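Ribosome biogenesis GTPase A (Thermotoga maritima, PDB 3CNL) hydrolyses GTP as a circularly permuted GTPase in 50S ribosomal subunit assembly, probably acting at a late step and binding 23S rRNA. Local coordinates at the phosphoaminophosphonic acid-guanylate ester site. Sequence-based numbering; all coordinates share one arbitrary frame.

The phosphoaminophosphonic acid-guanylate ester site. Residues 54-55, 57-58, 82-83, 108-114, 154. With GNP (phosphoaminophosphonic acid-guanylate ester), chain B.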
loop_
_atom_site.group_PDB
_atom_site.type_symbol
_atom_site.label_atom_id
_atom_site.label_comp_id
_atom_site.label_asym_id
_atom_site.label_seq_id
_atom_site.Cartn_x
_atom_site.Cartn_y
_atom_site.Cartn_z
ATOM N N ASN A 54 -4.821 -1.114 -4.920
ATOM C CA ASN A 54 -5.100 -2.412 -4.328
ATOM C C ASN A 54 -5.898 -2.295 -3.013
ATOM O O ASN A 54 -6.020 -1.203 -2.474
ATOM C CB ASN A 54 -3.773 -3.131 -4.085
ATOM C CG ASN A 54 -3.931 -4.601 -3.968
ATOM O OD1 ASN A 54 -4.859 -5.159 -4.509
ATOM N ND2 ASN A 54 -3.014 -5.255 -3.264
ATOM N N LYS A 55 -6.400 -3.423 -2.512
ATOM C CA LYS A 55 -7.100 -3.517 -1.212
ATOM C C LYS A 55 -8.400 -2.685 -1.158
ATOM O O LYS A 55 -8.765 -2.171 -0.085
ATOM C CB LYS A 55 -6.174 -3.147 -0.023
ATOM C CG LYS A 55 -4.846 -3.944 0.071
ATOM C CD LYS A 55 -4.076 -3.673 1.359
ATOM C CE LYS A 55 -2.735 -4.414 1.334
ATOM N NZ LYS A 55 -1.992 -4.248 2.618
ATOM N N ASP A 57 -11.245 -3.566 -0.977
ATOM C CA ASP A 57 -12.183 -4.222 -0.069
ATOM C C ASP A 57 -12.196 -3.623 1.349
ATOM O O ASP A 57 -13.217 -3.695 2.043
ATOM C CB ASP A 57 -11.933 -5.727 -0.042
ATOM C CG ASP A 57 -10.566 -6.072 0.483
ATOM O OD1 ASP A 57 -9.595 -5.506 -0.024
ATOM O OD2 ASP A 57 -10.463 -6.902 1.407
ATOM N N ILE A 58 -11.082 -3.004 1.754
ATOM C CA ILE A 58 -10.960 -2.373 3.072
ATOM C C ILE A 58 -10.840 -0.838 2.973
ATOM O O ILE A 58 -10.575 -0.156 3.980
ATOM C CB ILE A 58 -9.809 -2.990 3.916
ATOM C CG1 ILE A 58 -8.443 -2.890 3.201
ATOM C CG2 ILE A 58 -10.137 -4.458 4.294
ATOM C CD1 ILE A 58 -7.292 -3.443 3.992
ATOM N N HIS A 82 -8.521 -6.187 -5.583
ATOM C CA HIS A 82 -8.325 -6.669 -4.222
ATOM C C HIS A 82 -8.039 -8.163 -4.252
ATOM O O HIS A 82 -8.253 -8.818 -5.268
ATOM C CB HIS A 82 -9.518 -6.308 -3.313
ATOM C CG HIS A 82 -10.766 -7.107 -3.570
ATOM N ND1 HIS A 82 -11.741 -6.712 -4.460
ATOM C CD2 HIS A 82 -11.212 -8.260 -3.018
ATOM C CE1 HIS A 82 -12.720 -7.598 -4.465
ATOM N NE2 HIS A 82 -12.420 -8.548 -3.600
ATOM N N LYS A 83 -7.502 -8.659 -3.143
ATOM C CA LYS A 83 -7.096 -10.052 -2.897
ATOM C C LYS A 83 -8.104 -11.076 -3.428
ATOM O O LYS A 83 -7.734 -12.108 -4.002
ATOM C CB LYS A 83 -7.062 -10.212 -1.376
ATOM C CG LYS A 83 -5.965 -11.009 -0.778
ATOM C CD LYS A 83 -6.166 -11.029 0.734
ATOM C CE LYS A 83 -4.924 -11.484 1.473
ATOM N NZ LYS A 83 -5.141 -11.518 2.974
ATOM N N PRO A 108 6.577 -1.169 0.683
ATOM C CA PRO A 108 6.234 -2.357 1.442
ATOM C C PRO A 108 4.744 -2.478 1.769
ATOM O O PRO A 108 4.073 -1.459 1.984
ATOM C CB PRO A 108 7.044 -2.179 2.732
ATOM C CG PRO A 108 8.208 -1.322 2.343
ATOM C CD PRO A 108 7.648 -0.379 1.335
ATOM N N ASN A 109 4.252 -3.716 1.755
ATOM C CA ASN A 109 2.954 -4.126 2.324
ATOM C C ASN A 109 1.722 -3.924 1.456
ATOM O O ASN A 109 0.613 -4.292 1.863
ATOM C CB ASN A 109 2.711 -3.469 3.709
ATOM C CG ASN A 109 1.722 -4.241 4.537
ATOM O OD1 ASN A 109 1.889 -5.431 4.713
ATOM N ND2 ASN A 109 0.659 -3.572 5.028
ATOM N N THR A 110 1.899 -3.378 0.259
ATOM C CA THR A 110 0.739 -2.968 -0.580
ATOM C C THR A 110 0.047 -4.122 -1.296
ATOM O O THR A 110 -0.991 -3.916 -1.914
ATOM C CB THR A 110 1.127 -1.962 -1.643
ATOM O OG1 THR A 110 2.155 -2.536 -2.470
ATOM C CG2 THR A 110 1.631 -0.663 -1.005
ATOM N N GLY A 111 0.634 -5.319 -1.239
ATOM C CA GLY A 111 -0.017 -6.526 -1.782
ATOM C C GLY A 111 0.676 -7.188 -2.975
ATOM O O GLY A 111 0.040 -7.947 -3.713
ATOM N N LYS A 112 1.973 -6.932 -3.141
ATOM C CA LYS A 112 2.700 -7.317 -4.356
ATOM C C LYS A 112 2.901 -8.824 -4.492
ATOM O O LYS A 112 2.732 -9.373 -5.592
ATOM C CB LYS A 112 4.041 -6.584 -4.432
ATOM C CG LYS A 112 3.902 -5.058 -4.361
ATOM C CD LYS A 112 5.253 -4.328 -4.362
ATOM C CE LYS A 112 6.124 -4.697 -3.181
ATOM N NZ LYS A 112 5.447 -4.399 -1.890
ATOM N N SER A 113 3.248 -9.483 -3.383
ATOM C CA SER A 113 3.452 -10.935 -3.354
ATOM C C SER A 113 2.144 -11.678 -3.606
ATOM O O SER A 113 2.108 -12.669 -4.339
ATOM C CB SER A 113 4.029 -11.365 -2.013
ATOM O OG SER A 113 5.309 -10.784 -1.841
ATOM N N THR A 114 1.075 -11.160 -3.011
ATOM C CA THR A 114 -0.263 -11.670 -3.191
ATOM C C THR A 114 -0.708 -11.576 -4.654
ATOM O O THR A 114 -1.251 -12.538 -5.204
ATOM C CB THR A 114 -1.230 -10.937 -2.229
ATOM O OG1 THR A 114 -0.777 -11.148 -0.878
ATOM C CG2 THR A 114 -2.680 -11.445 -2.381
ATOM N N ILE A 154 10.794 -3.641 -4.406
ATOM C CA ILE A 154 10.268 -2.984 -3.212
ATOM C C ILE A 154 10.876 -1.588 -3.137
ATOM O O ILE A 154 12.096 -1.436 -3.138
ATOM C CB ILE A 154 10.578 -3.802 -1.943
ATOM C CG1 ILE A 154 10.009 -5.218 -2.077
ATOM C CG2 ILE A 154 10.047 -3.095 -0.688
ATOM C CD1 ILE A 154 10.542 -6.216 -1.061
HETATM P PG GNP B . 6.217 -6.522 1.159
HETATM O O1G GNP B . 6.864 -5.947 -0.080
HETATM O O2G GNP B . 6.272 -5.563 2.334
HETATM O O3G GNP B . 6.826 -7.893 1.427
HETATM N N3B GNP B . 4.683 -6.912 1.078
HETATM P PB GNP B . 3.785 -7.112 -0.203
HETATM O O1B GNP B . 3.671 -5.826 -0.954
HETATM O O2B GNP B . 4.321 -8.274 -0.971
HETATM O O3A GNP B . 2.392 -7.472 0.351
HETATM P PA GNP B . 1.759 -8.863 0.660
HETATM O O1A GNP B . 1.166 -9.447 -0.555
HETATM O O2A GNP B . 2.658 -9.731 1.437
HETATM O "O5'" GNP B . 0.541 -8.488 1.555
HETATM C "C5'" GNP B . 0.680 -7.742 2.774
HETATM C "C4'" GNP B . -0.570 -7.977 3.616
HETATM O "O4'" GNP B . -1.757 -7.433 2.968
HETATM C "C3'" GNP B . -0.928 -9.426 3.898
HETATM O "O3'" GNP B . -1.476 -9.500 5.206
HETATM C "C2'" GNP B . -2.003 -9.710 2.861
HETATM O "O2'" GNP B . -2.835 -10.764 3.285
HETATM C "C1'" GNP B . -2.776 -8.396 2.838
HETATM N N9 GNP B . -3.436 -8.091 1.571
HETATM C C8 GNP B . -2.869 -8.170 0.315
HETATM N N7 GNP B . -3.693 -7.802 -0.637
HETATM C C5 GNP B . -4.881 -7.471 0.049
HETATM C C6 GNP B . -6.136 -6.999 -0.423
HETATM O O6 GNP B . -6.486 -6.778 -1.597
HETATM N N1 GNP B . -7.051 -6.774 0.622
HETATM C C2 GNP B . -6.784 -6.981 1.966
HETATM N N2 GNP B . -7.776 -6.720 2.842
HETATM N N3 GNP B . -5.619 -7.408 2.422
HETATM C C4 GNP B . -4.724 -7.638 1.412
HETATM O O HOH W 1 -2.736 -8.074 -3.346
HETATM O O HOH W 2 4.195 -7.009 3.919
HETATM O O HOH W 3 5.527 -10.218 1.197
#
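GNP, a non-hydrolysable GTP analogue, lies along the G1 P-loop (GVPNTGKS, residues 106-113) and the G4 motif NKVD, which recognises guanine and precedes the P-loop in this permuted GTPase. Asp57 meets the Watson-Crick edge of the base with both carboxylate oxygens, each through its syn lone pair: OD1 takes N1 at 2.9 Å, nearly straight (170° at H), and OD2 takes the 2-amino N2 at 3.1 Å. The backbone N of Lys83 donates to O6, completing a pattern that selects guanine over adenine. Two extended lysine chains sandwich the purine. Lys55 CG sits 3.5 Å from the centroid of the six-membered ring and CE covers the imidazole ring; CD and CE of Lys83 cover the opposite face. Beyond the base, Lys55 NZ donates to ribose O4' and, nearly along the C=O axis, to Asn109 O at 2.7 Å. An alanine at Lys55 would remove this aliphatic cover and the NZ link from O4' to Asn109 O, and would probably loosen both the base and the P-loop beside it.

At the phosphates, beta-oxygen O1B is gripped by Gly111 N, Lys112 N and Lys112 NZ; the Lys112 chain, bent at chi3 and chi4 (-61° and -58°), curls back so that NZ also reaches gamma-oxygen O1G at 2.8 Å. This charge would probably polarise both phosphates. Ser113 holds O2B through N and OG, while Asn109 N donates to gamma-oxygen O2G. Farther out, Asn54 ties G4 to the P-loop: its ND2 donates in the amide plane to a lone pair of Thr110 O at 2.8 Å, and also contacts water 1, which lies 2.9 Å from GNP N7.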